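Local coordinates for uncharacterized protein (Bacteroides eggerthii DSM 20697, PDB 4ECO) that is of unknown function but, as a leucine-rich repeat protein, probably binds other proteins, at residues Y152-E156 against K173-S178; F384-K390 against D408-I414; V379-F384 against M404-D408. All blocks are in the same frame, centred on the assembly; numbering follows the deposited sequence.

Contact 1 of 3, residues Y152-E156 against K173-S178; sequences YDPRE and KSIKKS
R155, braced by an Asx turn at D153, joins two loops of the partly helical insertion between leucine-rich repeat strands 109-111 and 210-214; helix 160-168 links the two segments. No regular strand pairing is involved: 173-178 has no helix or strand but is extended throughout (phi -58 to -94°, psi 114 to 153°), CA atoms come nearest at Y152-S178 (7.0 Å) and E156-I175 (6.8 Å), and 351 Å² is buried at the surface. Y152 is extended (phi/psi -158/145) with chi1 t, and its ring brings CE1 to 3.9 Å from S178 OG. D153, also t, sends OD1 back to R155 N (3.3 Å), the bond that defines the Asx turn, and its OD2 lies 3.8 Å from I175 CG2. P154 (-61/-15) starts a short 3-10 segment, in which E156 N donates to D153 O at 3.0 Å; the P154 ring packs on A406 and D408 of strand 404-408. R155 directs its CA-to-CB bond toward 173-178, and chi1 to chi3 of m, t, m carry the guanidinium to the K173 and S174 carbonyls. R155 NH2 makes a salt bridge to D153 OD2 (3.0 Å), holding the guanidinium so that NH1 donates to K173 O (2.8 Å); NH2 adds weak bonds to K173 O (3.1 Å) and S174 O (3.2 Å). These carbonyls lie at the guanidinium edge, while I175 covers one face, its CG1 3.4 Å from R155 NH2. E156 (chi1 t, chi2 p) salt-bridges K163 through OE2; its OE1 stands 4.0 Å from I175 CG2, and its CD 3.5 Å from S178 OG.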
ATOM      1  N   TYR A 152       2.848   1.228   2.080  1.00 44.47           N
ATOM      2  CA  TYR A 152       3.298   0.845   3.423  0.50 43.51           C
ATOM      3  C   TYR A 152       4.824   0.588   3.409  1.00 47.18           C
ATOM      4  O   TYR A 152       5.338   0.064   2.405  1.00 47.74           O
ATOM      5  CB  TYR A 152       2.513  -0.415   3.846  0.50 43.81           C
ATOM      6  CG  TYR A 152       2.694  -0.928   5.259  0.50 44.90           C
ATOM      7  CD1 TYR A 152       2.086  -0.288   6.337  0.50 46.36           C
ATOM      8  CD2 TYR A 152       3.297  -2.159   5.497  0.50 45.81           C
ATOM      9  CE1 TYR A 152       2.180  -0.803   7.632  0.50 46.17           C
ATOM     10  CE2 TYR A 152       3.388  -2.684   6.784  0.50 46.18           C
ATOM     11  CZ  TYR A 152       2.819  -2.010   7.846  0.50 50.39           C
ATOM     12  OH  TYR A 152       2.916  -2.547   9.100  0.50 50.21           O
ATOM     13  N   ASP A 153       5.539   0.930   4.508  1.00 40.12           N
ATOM     14  CA  ASP A 153       6.964   0.646   4.604  1.00 38.30           C
ATOM     15  C   ASP A 153       7.154  -0.712   5.332  1.00 39.57           C
ATOM     16  O   ASP A 153       6.892  -0.794   6.537  1.00 37.79           O
ATOM     17  CB  ASP A 153       7.731   1.780   5.298  1.00 38.77           C
ATOM     18  CG  ASP A 153       9.250   1.675   5.281  1.00 46.10           C
ATOM     19  OD1 ASP A 153       9.790   0.716   4.639  1.00 48.06           O
ATOM     20  OD2 ASP A 153       9.910   2.556   5.887  1.00 45.94           O
ATOM     21  N   PRO A 154       7.619  -1.779   4.620  1.00 34.70           N
ATOM     22  CA  PRO A 154       7.804  -3.081   5.286  1.00 34.06           C
ATOM     23  C   PRO A 154       8.833  -3.019   6.431  1.00 39.01           C
ATOM     24  O   PRO A 154       8.823  -3.921   7.268  1.00 38.92           O
ATOM     25  CB  PRO A 154       8.269  -3.996   4.148  1.00 35.85           C
ATOM     26  CG  PRO A 154       7.769  -3.326   2.887  1.00 40.37           C
ATOM     27  CD  PRO A 154       7.928  -1.870   3.174  1.00 35.96           C
ATOM     28  N   ARG A 155       9.673  -1.936   6.516  1.00 34.77           N
ATOM     29  CA  ARG A 155      10.657  -1.793   7.603  1.00 33.98           C
ATOM     30  C   ARG A 155       9.949  -1.492   8.955  1.00 41.12           C
ATOM     31  O   ARG A 155      10.546  -1.640  10.006  1.00 42.07           O
ATOM     32  CB  ARG A 155      11.704  -0.726   7.281  1.00 27.11           C
ATOM     33  CG  ARG A 155      12.447  -1.007   5.990  1.00 30.32           C
ATOM     34  CD  ARG A 155      13.417   0.090   5.635  1.00 32.69           C
ATOM     35  NE  ARG A 155      12.741   1.379   5.648  1.00 38.54           N
ATOM     36  CZ  ARG A 155      13.355   2.552   5.729  1.00 50.73           C
ATOM     37  NH1 ARG A 155      14.679   2.611   5.810  1.00 30.29           N
ATOM     38  NH2 ARG A 155      12.647   3.675   5.764  1.00 35.17           N
ATOM     39  N   GLU A 156       8.663  -1.156   8.917  1.00 39.66           N
ATOM     40  CA  GLU A 156       7.804  -0.891  10.072  1.00 40.53           C
ATOM     41  C   GLU A 156       7.845  -2.065  11.083  1.00 45.07           C
ATOM     42  O   GLU A 156       7.792  -1.855  12.299  1.00 46.24           O
ATOM     43  CB  GLU A 156       6.351  -0.643   9.567  1.00 41.53           C
ATOM     44  CG  GLU A 156       5.327  -0.290  10.632  1.00 54.49           C
ATOM     45  CD  GLU A 156       5.637   0.878  11.553  1.00 84.97           C
ATOM     46  OE1 GLU A 156       6.202   1.894  11.078  1.00 74.58           O
ATOM     47  OE2 GLU A 156       5.276   0.782  12.750  1.00 87.26           O
ATOM     48  N   LYS A 173      17.353   6.141   5.210  1.00 46.74           N
ATOM     49  CA  LYS A 173      16.040   6.799   5.165  1.00 46.68           C
ATOM     50  C   LYS A 173      15.280   6.424   6.444  1.00 51.59           C
ATOM     51  O   LYS A 173      15.170   5.234   6.775  1.00 51.21           O
ATOM     52  CB  LYS A 173      15.228   6.418   3.901  1.00 49.17           C
ATOM     53  CG  LYS A 173      15.917   6.648   2.548  1.00 66.88           C
ATOM     54  CD  LYS A 173      14.954   6.339   1.409  1.00 80.77           C
ATOM     55  CE  LYS A 173      15.559   6.418   0.027  1.00 95.09           C
ATOM     56  NZ  LYS A 173      14.505   6.276  -1.020  1.00105.44           N
ATOM     57  N   SER A 174      14.828   7.427   7.199  1.00 48.61           N
ATOM     58  CA  SER A 174      14.108   7.191   8.453  1.00 47.69           C
ATOM     59  C   SER A 174      12.778   6.493   8.169  1.00 51.48           C
ATOM     60  O   SER A 174      12.236   6.598   7.065  1.00 52.84           O
ATOM     61  CB  SER A 174      13.894   8.501   9.211  1.00 50.29           C
ATOM     62  OG  SER A 174      15.144   9.017   9.644  1.00 63.16           O
ATOM     63  N   ILE A 175      12.287   5.740   9.145  1.00 44.87           N
ATOM     64  CA  ILE A 175      11.039   5.019   9.011  1.00 42.68           C
ATOM     65  C   ILE A 175       9.926   5.898   9.592  1.00 50.69           C
ATOM     66  O   ILE A 175       9.894   6.179  10.805  1.00 50.40           O
ATOM     67  CB  ILE A 175      11.142   3.622   9.697  1.00 43.46           C
ATOM     68  CG1 ILE A 175      12.287   2.787   9.076  1.00 42.73           C
ATOM     69  CG2 ILE A 175       9.800   2.881   9.671  1.00 40.91           C
ATOM     70  CD1 ILE A 175      12.802   1.677   9.896  1.00 34.18           C
ATOM     71  N   LYS A 176       9.019   6.327   8.703  1.00 49.64           N
ATOM     72  CA  LYS A 176       7.842   7.124   9.035  1.00 49.97           C
ATOM     73  C   LYS A 176       6.767   6.282   9.716  1.00 56.02           C
ATOM     74  O   LYS A 176       6.613   5.091   9.405  1.00 56.47           O
ATOM     75  CB  LYS A 176       7.236   7.755   7.770  1.00 51.50           C
ATOM     76  CG  LYS A 176       7.789   9.093   7.336  1.00 63.44           C
ATOM     77  CD  LYS A 176       6.839   9.685   6.268  1.00 80.20           C
ATOM     78  CE  LYS A 176       6.892  11.203   6.128  1.00 91.20           C
ATOM     79  NZ  LYS A 176       5.635  11.768   5.536  1.00 86.21           N
ATOM     80  N   LYS A 177       5.989   6.922  10.602  1.00 53.44           N
ATOM     81  CA  LYS A 177       4.835   6.327  11.256  1.00 53.97           C
ATOM     82  C   LYS A 177       3.817   5.960  10.182  1.00 59.64           C
ATOM     83  O   LYS A 177       3.664   6.687   9.191  1.00 59.12           O
ATOM     84  CB  LYS A 177       4.238   7.309  12.289  1.00 57.36           C
ATOM     85  CG  LYS A 177       3.072   6.759  13.123  1.00 75.08           C
ATOM     86  CD  LYS A 177       2.465   7.824  14.047  1.00 85.63           C
ATOM     87  CE  LYS A 177       1.289   7.285  14.827  1.00 97.95           C
ATOM     88  NZ  LYS A 177       0.701   8.324  15.703  1.00106.86           N
ATOM     89  N   SER A 178       3.145   4.821  10.375  1.00 57.75           N
ATOM     90  CA  SER A 178       2.154   4.289   9.451  1.00 57.80           C
ATOM     91  C   SER A 178       1.033   5.282   9.237  1.00 60.38           C
ATOM     92  O   SER A 178       0.539   5.896  10.195  1.00 60.36           O
ATOM     93  CB  SER A 178       1.600   2.973   9.982  1.00 63.47           C
ATOM     94  OG  SER A 178       2.641   2.048  10.264  1.00 76.09           O
TER

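Contact 2 of 3, residues F384-K390 against D408-I414; sequences FAHNKLK and DFSYNEI
D408 ends its strand with its carbonyl O 2.8 Å from F384 N, a hydrogen bond, while its OD1 accepts S410 N (3.0 Å) in an Asx turn and S410 OG (2.8 Å). The two irregular loops then run side by side, CA atoms 4.4 to 4.9 Å apart at A385-F409, H386-Y411, K388-N412 and K390-I414. F409 (chi1 m) lays its ring nearly parallel to that of F384, planes at 9°, but slid apart, with centroids at 5.3 Å. S410 O accepts H386 N at 3.0 Å. Y411 adopts the left-handed conformation (59/64), as does H386 (58/67); their rings form an offset stack, centroids 4.2 Å apart, which Y362 continues beyond H386. Y411 O receives N387 N (3.1 Å). N412 is the repeat asparagine of the LxxLxLxxNxL motif, one rung of the asparagine ladder of the leucine-rich repeat solenoid: with chi1 at -88°, its ND2 donates to F409 O (2.9 Å) and F384 O (3.0 Å), and its OD1 accepts L389 N (2.9 Å). N387 is the rung before, N443 the one after. E413 N donates to L389 O (2.9 Å), and E413 OE1 forms a salt bridge with K390 NZ (2.8 Å), which also donates to K388 O (3.0 Å). I414, buried, brings CG1 to 4.4 Å from L389 CB.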
ATOM      1  N   PHE A 384       3.982  -9.156  -0.748  1.00 38.40           N
ATOM      2  CA  PHE A 384       3.444 -10.498  -0.873  1.00 38.16           C
ATOM      3  C   PHE A 384       3.044 -10.973   0.513  1.00 41.34           C
ATOM      4  O   PHE A 384       2.838 -12.170   0.737  1.00 41.91           O
ATOM      5  CB  PHE A 384       4.473 -11.430  -1.510  1.00 41.10           C
ATOM      6  CG  PHE A 384       4.982 -10.982  -2.854  1.00 44.72           C
ATOM      7  CD1 PHE A 384       6.083 -10.127  -2.953  1.00 47.96           C
ATOM      8  CD2 PHE A 384       4.392 -11.448  -4.031  1.00 48.12           C
ATOM      9  CE1 PHE A 384       6.575  -9.732  -4.203  1.00 49.04           C
ATOM     10  CE2 PHE A 384       4.891 -11.059  -5.283  1.00 51.07           C
ATOM     11  CZ  PHE A 384       5.991 -10.218  -5.357  1.00 48.92           C
ATOM     12  N   ALA A 385       2.951 -10.024   1.460  1.00 37.22           N
ATOM     13  CA  ALA A 385       2.637 -10.302   2.857  1.00 37.25           C
ATOM     14  C   ALA A 385       1.240 -10.929   3.043  1.00 42.61           C
ATOM     15  O   ALA A 385       0.336 -10.679   2.247  1.00 42.22           O
ATOM     16  CB  ALA A 385       2.739  -9.036   3.671  1.00 37.02           C
ATOM     17  N   HIS A 386       1.081 -11.746   4.108  1.00 37.97           N
ATOM     18  CA  HIS A 386      -0.170 -12.378   4.517  1.00 36.49           C
ATOM     19  C   HIS A 386      -0.738 -13.225   3.399  1.00 42.96           C
ATOM     20  O   HIS A 386      -1.772 -12.908   2.819  1.00 45.06           O
ATOM     21  CB  HIS A 386      -1.189 -11.352   5.001  1.00 35.59           C
ATOM     22  CG  HIS A 386      -0.771 -10.649   6.249  1.00 38.14           C
ATOM     23  ND1 HIS A 386      -1.138 -11.118   7.496  1.00 40.08           N
ATOM     24  CD2 HIS A 386      -0.016  -9.537   6.402  1.00 39.66           C
ATOM     25  CE1 HIS A 386      -0.618 -10.265   8.365  1.00 39.23           C
ATOM     26  NE2 HIS A 386       0.076  -9.300   7.755  1.00 39.02           N
ATOM     27  N   ASN A 387      -0.027 -14.302   3.091  1.00 38.98           N
ATOM     28  CA  ASN A 387      -0.398 -15.320   2.117  1.00 38.99           C
ATOM     29  C   ASN A 387       0.074 -16.655   2.658  1.00 44.80           C
ATOM     30  O   ASN A 387       0.375 -16.764   3.853  1.00 45.82           O
ATOM     31  CB  ASN A 387       0.166 -15.031   0.716  1.00 35.16           C
ATOM     32  CG  ASN A 387      -0.521 -13.919  -0.026  1.00 51.37           C
ATOM     33  OD1 ASN A 387      -1.608 -14.089  -0.558  1.00 45.86           O
ATOM     34  ND2 ASN A 387       0.143 -12.779  -0.171  1.00 40.71           N
ATOM     35  N   LYS A 388       0.147 -17.661   1.789  1.00 41.12           N
ATOM     36  CA  LYS A 388       0.567 -19.000   2.156  1.00 41.03           C
ATOM     37  C   LYS A 388       1.762 -19.431   1.298  1.00 42.95           C
ATOM     38  O   LYS A 388       1.830 -20.583   0.914  1.00 43.88           O
ATOM     39  CB  LYS A 388      -0.623 -19.972   1.996  1.00 44.66           C
ATOM     40  CG  LYS A 388      -1.799 -19.709   2.943  1.00 53.41           C
ATOM     41  CD  LYS A 388      -2.747 -20.925   3.030  1.00 65.66           C
ATOM     42  CE  LYS A 388      -2.295 -21.965   4.026  1.00 78.99           C
ATOM     43  NZ  LYS A 388      -3.250 -23.097   4.125  1.00 96.11           N
ATOM     44  N   LEU A 389       2.699 -18.509   0.994  1.00 39.12           N
ATOM     45  CA  LEU A 389       3.863 -18.790   0.142  1.00 39.35           C
ATOM     46  C   LEU A 389       4.813 -19.779   0.784  1.00 45.42           C
ATOM     47  O   LEU A 389       5.221 -19.559   1.927  1.00 44.76           O
ATOM     48  CB  LEU A 389       4.653 -17.519  -0.192  1.00 38.35           C
ATOM     49  CG  LEU A 389       4.036 -16.477  -1.118  1.00 42.16           C
ATOM     50  CD1 LEU A 389       4.970 -15.286  -1.242  1.00 41.08           C
ATOM     51  CD2 LEU A 389       3.729 -17.052  -2.506  1.00 44.78           C
ATOM     52  N   LYS A 390       5.198 -20.850   0.051  1.00 43.41           N
ATOM     53  CA  LYS A 390       6.111 -21.834   0.636  1.00 44.28           C
ATOM     54  C   LYS A 390       7.558 -21.413   0.423  1.00 48.63           C
ATOM     55  O   LYS A 390       8.442 -21.843   1.175  1.00 49.35           O
ATOM     56  CB  LYS A 390       5.900 -23.278   0.081  1.00 47.57           C
ATOM     57  CG  LYS A 390       4.467 -23.812  -0.020  1.00 55.60           C
ATOM     58  CD  LYS A 390       3.658 -23.716   1.267  1.00 68.42           C
ATOM     59  CE  LYS A 390       2.183 -23.847   0.944  1.00 75.87           C
ATOM     60  NZ  LYS A 390       1.331 -23.334   2.046  1.00 72.98           N
ATOM     61  N   ASP A 408       8.195  -7.090   1.044  1.00 36.53           N
ATOM     62  CA  ASP A 408       7.532  -7.683   2.197  1.00 33.68           C
ATOM     63  C   ASP A 408       7.057  -9.076   1.877  1.00 39.29           C
ATOM     64  O   ASP A 408       6.177  -9.258   1.019  1.00 39.88           O
ATOM     65  CB  ASP A 408       6.364  -6.801   2.656  1.00 33.17           C
ATOM     66  CG  ASP A 408       5.883  -7.028   4.085  1.00 40.87           C
ATOM     67  OD1 ASP A 408       6.131  -8.127   4.639  1.00 42.00           O
ATOM     68  OD2 ASP A 408       5.223  -6.127   4.636  1.00 44.83           O
ATOM     69  N   PHE A 409       7.669 -10.069   2.555  1.00 37.49           N
ATOM     70  CA  PHE A 409       7.281 -11.484   2.462  1.00 38.08           C
ATOM     71  C   PHE A 409       6.770 -11.993   3.826  1.00 42.50           C
ATOM     72  O   PHE A 409       6.602 -13.206   4.005  1.00 42.97           O
ATOM     73  CB  PHE A 409       8.432 -12.365   1.967  1.00 40.25           C
ATOM     74  CG  PHE A 409       8.870 -12.145   0.550  1.00 41.92           C
ATOM     75  CD1 PHE A 409       8.128 -12.646  -0.510  1.00 44.87           C
ATOM     76  CD2 PHE A 409      10.077 -11.516   0.273  1.00 44.92           C
ATOM     77  CE1 PHE A 409       8.548 -12.460  -1.828  1.00 46.96           C
ATOM     78  CE2 PHE A 409      10.499 -11.329  -1.045  1.00 48.78           C
ATOM     79  CZ  PHE A 409       9.726 -11.794  -2.090  1.00 47.33           C
ATOM     80  N   SER A 410       6.498 -11.061   4.782  1.00 38.52           N
ATOM     81  CA  SER A 410       6.044 -11.420   6.135  1.00 37.87           C
ATOM     82  C   SER A 410       4.663 -12.130   6.122  1.00 42.66           C
ATOM     83  O   SER A 410       3.859 -11.944   5.202  1.00 44.76           O
ATOM     84  CB  SER A 410       6.016 -10.209   7.070  1.00 36.93           C
ATOM     85  OG  SER A 410       4.947  -9.306   6.859  1.00 35.99           O
ATOM     86  N   TYR A 411       4.431 -12.977   7.139  1.00 35.29           N
ATOM     87  CA  TYR A 411       3.211 -13.733   7.326  1.00 33.63           C
ATOM     88  C   TYR A 411       2.943 -14.617   6.143  1.00 40.08           C
ATOM     89  O   TYR A 411       1.965 -14.443   5.425  1.00 40.15           O
ATOM     90  CB  TYR A 411       2.037 -12.820   7.579  1.00 33.00           C
ATOM     91  CG  TYR A 411       1.957 -12.313   8.990  1.00 32.49           C
ATOM     92  CD1 TYR A 411       1.330 -13.064   9.984  1.00 33.85           C
ATOM     93  CD2 TYR A 411       2.438 -11.044   9.327  1.00 32.25           C
ATOM     94  CE1 TYR A 411       1.210 -12.578  11.286  1.00 35.69           C
ATOM     95  CE2 TYR A 411       2.288 -10.532  10.616  1.00 32.23           C
ATOM     96  CZ  TYR A 411       1.680 -11.307  11.593  1.00 41.17           C
ATOM     97  OH  TYR A 411       1.504 -10.824  12.861  1.00 44.39           O
ATOM     98  N   ASN A 412       3.847 -15.559   5.932  1.00 39.45           N
ATOM     99  CA  ASN A 412       3.765 -16.575   4.892  1.00 39.51           C
ATOM    100  C   ASN A 412       4.154 -17.901   5.529  1.00 43.93           C
ATOM    101  O   ASN A 412       4.120 -18.022   6.761  1.00 43.56           O
ATOM    102  CB  ASN A 412       4.625 -16.210   3.665  1.00 38.47           C
ATOM    103  CG  ASN A 412       3.898 -15.364   2.639  1.00 49.49           C
ATOM    104  OD1 ASN A 412       2.911 -15.794   2.040  1.00 46.01           O
ATOM    105  ND2 ASN A 412       4.369 -14.145   2.410  1.00 28.99           N
ATOM    106  N   GLU A 413       4.463 -18.906   4.701  1.00 41.34           N
ATOM    107  CA  GLU A 413       4.833 -20.240   5.157  1.00 40.80           C
ATOM    108  C   GLU A 413       6.183 -20.629   4.554  1.00 46.16           C
ATOM    109  O   GLU A 413       6.406 -21.798   4.222  1.00 47.75           O
ATOM    110  CB  GLU A 413       3.727 -21.232   4.792  1.00 41.79           C
ATOM    111  CG  GLU A 413       2.624 -21.212   5.820  1.00 47.17           C
ATOM    112  CD  GLU A 413       1.229 -21.486   5.308  1.00 72.72           C
ATOM    113  OE1 GLU A 413       1.005 -22.557   4.699  1.00 45.09           O
ATOM    114  OE2 GLU A 413       0.342 -20.640   5.571  1.00 80.42           O
ATOM    115  N   ILE A 414       7.089 -19.634   4.412  1.00 41.21           N
ATOM    116  CA  ILE A 414       8.426 -19.824   3.822  1.00 40.24           C
ATOM    117  C   ILE A 414       9.256 -20.672   4.781  1.00 44.38           C
ATOM    118  O   ILE A 414       9.284 -20.385   5.973  1.00 42.37           O
ATOM    119  CB  ILE A 414       9.082 -18.462   3.472  1.00 41.18           C
ATOM    120  CG1 ILE A 414       8.230 -17.736   2.374  1.00 40.44           C
ATOM    121  CG2 ILE A 414      10.545 -18.621   3.053  1.00 40.71           C
ATOM    122  CD1 ILE A 414       8.444 -16.275   2.249  1.00 43.59           C
TER

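Contact 3 of 3, residues V379-F384 against M404-D408; sequences VENLSF and MSAID
This is a parallel beta pair between successive leucine-rich repeats, part of the long sheet that lines the concave side of the solenoid. Strands 381-383 and 406-408 run 4.8 Å apart at 8°, in the register N381-A406, L382-I407 and S383-D408 (CA-CA 5.1, 4.9 and 4.6 Å). The chain turns a corner at S405 (-71/-60), where E380 O takes S405 N at 2.7 Å and, weakly, A406 N at 3.4 Å. The ladder continues with a weak L382 N to A406 O bond (3.3 Å), then D408 N to L382 O (3.0 Å) and F384 N to D408 O (2.8 Å). L382 (m, t) and I407 (t, t) face the solenoid interior, their CD1 atoms 3.9 Å apart. There the selenium SE of selenomethionine M404 lies 3.6 Å from V379 CG1 and 3.7 Å from L382 CD1, and F384 CE1 approaches I407 CD1 at 3.9 Å. N381, S383, A406 and D408 occupy the other, concave face, where P154 packs on A406 and D408. In the sheet, strand 354-359 flanks 381-383, with S383 bonded to L358 and L360, and strand 435-439 flanks 404-408, with I407 bonded to S437.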
ATOM      1  N   VAL A 379      10.571   1.029  -9.129  1.00 57.75           N
ATOM      2  CA  VAL A 379       9.986   0.234  -8.032  1.00 54.79           C
ATOM      3  C   VAL A 379      10.600   0.637  -6.696  1.00 59.24           C
ATOM      4  O   VAL A 379      11.824   0.619  -6.527  1.00 60.53           O
ATOM      5  CB  VAL A 379      10.140  -1.290  -8.239  1.00 56.78           C
ATOM      6  CG1 VAL A 379       9.622  -2.066  -7.036  1.00 54.69           C
ATOM      7  CG2 VAL A 379       9.459  -1.752  -9.513  1.00 57.17           C
ATOM      8  N   GLU A 380       9.748   0.998  -5.756  1.00 54.72           N
ATOM      9  CA  GLU A 380      10.219   1.354  -4.423  1.00 53.50           C
ATOM     10  C   GLU A 380       9.966   0.155  -3.510  1.00 54.64           C
ATOM     11  O   GLU A 380      10.922  -0.517  -3.127  1.00 53.05           O
ATOM     12  CB  GLU A 380       9.552   2.649  -3.890  1.00 54.52           C
ATOM     13  CG  GLU A 380      10.323   3.264  -2.731  1.00 65.16           C
ATOM     14  CD  GLU A 380       9.631   4.254  -1.809  1.00 77.14           C
ATOM     15  OE1 GLU A 380       8.414   4.495  -1.980  1.00 59.83           O
ATOM     16  OE2 GLU A 380      10.317   4.782  -0.900  1.00 61.25           O
ATOM     17  N   ASN A 381       8.672  -0.149  -3.220  1.00 50.37           N
ATOM     18  CA  ASN A 381       8.259  -1.241  -2.337  1.00 48.57           C
ATOM     19  C   ASN A 381       7.246  -2.176  -2.992  1.00 51.73           C
ATOM     20  O   ASN A 381       6.349  -1.724  -3.726  1.00 52.32           O
ATOM     21  CB  ASN A 381       7.649  -0.688  -1.034  1.00 42.20           C
ATOM     22  CG  ASN A 381       8.592   0.069  -0.134  1.00 50.52           C
ATOM     23  OD1 ASN A 381       9.719  -0.344   0.129  1.00 59.34           O
ATOM     24  ND2 ASN A 381       8.130   1.171   0.415  1.00 33.80           N
ATOM     25  N   LEU A 382       7.389  -3.494  -2.692  1.00 45.49           N
ATOM     26  CA  LEU A 382       6.488  -4.583  -3.124  1.00 43.01           C
ATOM     27  C   LEU A 382       6.015  -5.362  -1.930  1.00 46.33           C
ATOM     28  O   LEU A 382       6.731  -5.422  -0.911  1.00 46.98           O
ATOM     29  CB  LEU A 382       7.141  -5.551  -4.110  1.00 42.61           C
ATOM     30  CG  LEU A 382       7.781  -5.012  -5.368  1.00 44.41           C
ATOM     31  CD1 LEU A 382       8.546  -6.111  -6.044  1.00 43.81           C
ATOM     32  CD2 LEU A 382       6.748  -4.381  -6.300  1.00 43.05           C
ATOM     33  N   SER A 383       4.819  -5.980  -2.043  1.00 40.28           N
ATOM     34  CA  SER A 383       4.290  -6.777  -0.947  1.00 38.76           C
ATOM     35  C   SER A 383       3.570  -8.051  -1.393  1.00 41.57           C
ATOM     36  O   SER A 383       2.655  -8.031  -2.229  1.00 38.79           O
ATOM     37  CB  SER A 383       3.341  -5.970  -0.087  1.00 40.59           C
ATOM     38  OG  SER A 383       3.002  -6.757   1.045  1.00 47.85           O
ATOM     39  N   PHE A 384       3.982  -9.156  -0.748  1.00 38.40           N
ATOM     40  CA  PHE A 384       3.444 -10.498  -0.873  1.00 38.16           C
ATOM     41  C   PHE A 384       3.044 -10.973   0.513  1.00 41.34           C
ATOM     42  O   PHE A 384       2.838 -12.170   0.737  1.00 41.91           O
ATOM     43  CB  PHE A 384       4.473 -11.430  -1.510  1.00 41.10           C
ATOM     44  CG  PHE A 384       4.982 -10.982  -2.854  1.00 44.72           C
ATOM     45  CD1 PHE A 384       6.083 -10.127  -2.953  1.00 47.96           C
ATOM     46  CD2 PHE A 384       4.392 -11.448  -4.031  1.00 48.12           C
ATOM     47  CE1 PHE A 384       6.575  -9.732  -4.203  1.00 49.04           C
ATOM     48  CE2 PHE A 384       4.891 -11.059  -5.283  1.00 51.07           C
ATOM     49  CZ  PHE A 384       5.991 -10.218  -5.357  1.00 48.92           C
HETATM   50  N   MSE A 404      15.577  -1.786  -5.346  1.00 42.19           N
HETATM   51  CA  MSE A 404      14.300  -1.544  -4.675  1.00 39.49           C
HETATM   52  C   MSE A 404      14.544  -1.183  -3.207  1.00 44.90           C
HETATM   53  O   MSE A 404      15.589  -1.541  -2.644  1.00 44.74           O
HETATM   54  CB  MSE A 404      13.399  -2.784  -4.791  1.00 40.40           C
HETATM   55  CG  MSE A 404      13.150  -3.238  -6.247  1.00 44.55           C
HETATM   56 SE   MSE A 404      11.923  -4.750  -6.366  0.75 47.11          SE
HETATM   57  CE  MSE A 404      13.133  -6.154  -5.882  1.00 44.21           C
ATOM     58  N   SER A 405      13.611  -0.435  -2.603  1.00 42.98           N
ATOM     59  CA  SER A 405      13.717  -0.008  -1.203  1.00 42.64           C
ATOM     60  C   SER A 405      13.521  -1.208  -0.254  1.00 47.88           C
ATOM     61  O   SER A 405      14.448  -1.531   0.488  1.00 49.87           O
ATOM     62  CB  SER A 405      12.716   1.102  -0.878  1.00 44.59           C
ATOM     63  OG  SER A 405      13.185   2.401  -1.217  1.00 53.03           O
ATOM     64  N   ALA A 406      12.347  -1.883  -0.305  1.00 41.66           N
ATOM     65  CA  ALA A 406      12.011  -3.012   0.569  1.00 40.70           C
ATOM     66  C   ALA A 406      10.984  -3.949  -0.064  1.00 45.28           C
ATOM     67  O   ALA A 406      10.087  -3.497  -0.783  1.00 45.52           O
ATOM     68  CB  ALA A 406      11.468  -2.503   1.904  1.00 40.30           C
ATOM     69  N   ILE A 407      11.063  -5.241   0.267  1.00 41.21           N
ATOM     70  CA  ILE A 407      10.111  -6.240  -0.212  1.00 41.23           C
ATOM     71  C   ILE A 407       9.523  -6.955   1.012  1.00 42.16           C
ATOM     72  O   ILE A 407      10.246  -7.290   1.956  1.00 42.32           O
ATOM     73  CB  ILE A 407      10.753  -7.187  -1.249  1.00 46.61           C
ATOM     74  CG1 ILE A 407       9.701  -8.010  -1.986  1.00 48.15           C
ATOM     75  CG2 ILE A 407      11.912  -8.039  -0.681  1.00 49.55           C
ATOM     76  CD1 ILE A 407      10.124  -8.363  -3.345  1.00 52.89           C
ATOM     77  N   ASP A 408       8.195  -7.090   1.044  1.00 36.53           N
ATOM     78  CA  ASP A 408       7.532  -7.683   2.197  1.00 33.68           C
ATOM     79  C   ASP A 408       7.057  -9.076   1.877  1.00 39.29           C
ATOM     80  O   ASP A 408       6.177  -9.258   1.019  1.00 39.88           O
ATOM     81  CB  ASP A 408       6.364  -6.801   2.656  1.00 33.17           C
ATOM     82  CG  ASP A 408       5.883  -7.028   4.085  1.00 40.87           C
ATOM     83  OD1 ASP A 408       6.131  -8.127   4.639  1.00 42.00           O
ATOM     84  OD2 ASP A 408       5.223  -6.127   4.636  1.00 44.83           O
TER

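In the fold
Contacts 2 and 3 are consecutive parts of the same two repeats: they share F384 and D408, their segments alternate along the chain, and their centres lie 13 Å apart. Contact 3 supplies the strands, contact 2 the turns into which they run. Contact 1 comes from an insertion earlier in the chain that reaches across the concave side, its centre 12 Å from that of contact 3 and 19 Å from that of contact 2. P154 is one meeting point, its CB 3.7 Å from D408 CB and its CD 3.8 Å from A406 CB; Y152 also packs on N381. The bound sodium ion, at E117 and S192, involves no residue of these contacts.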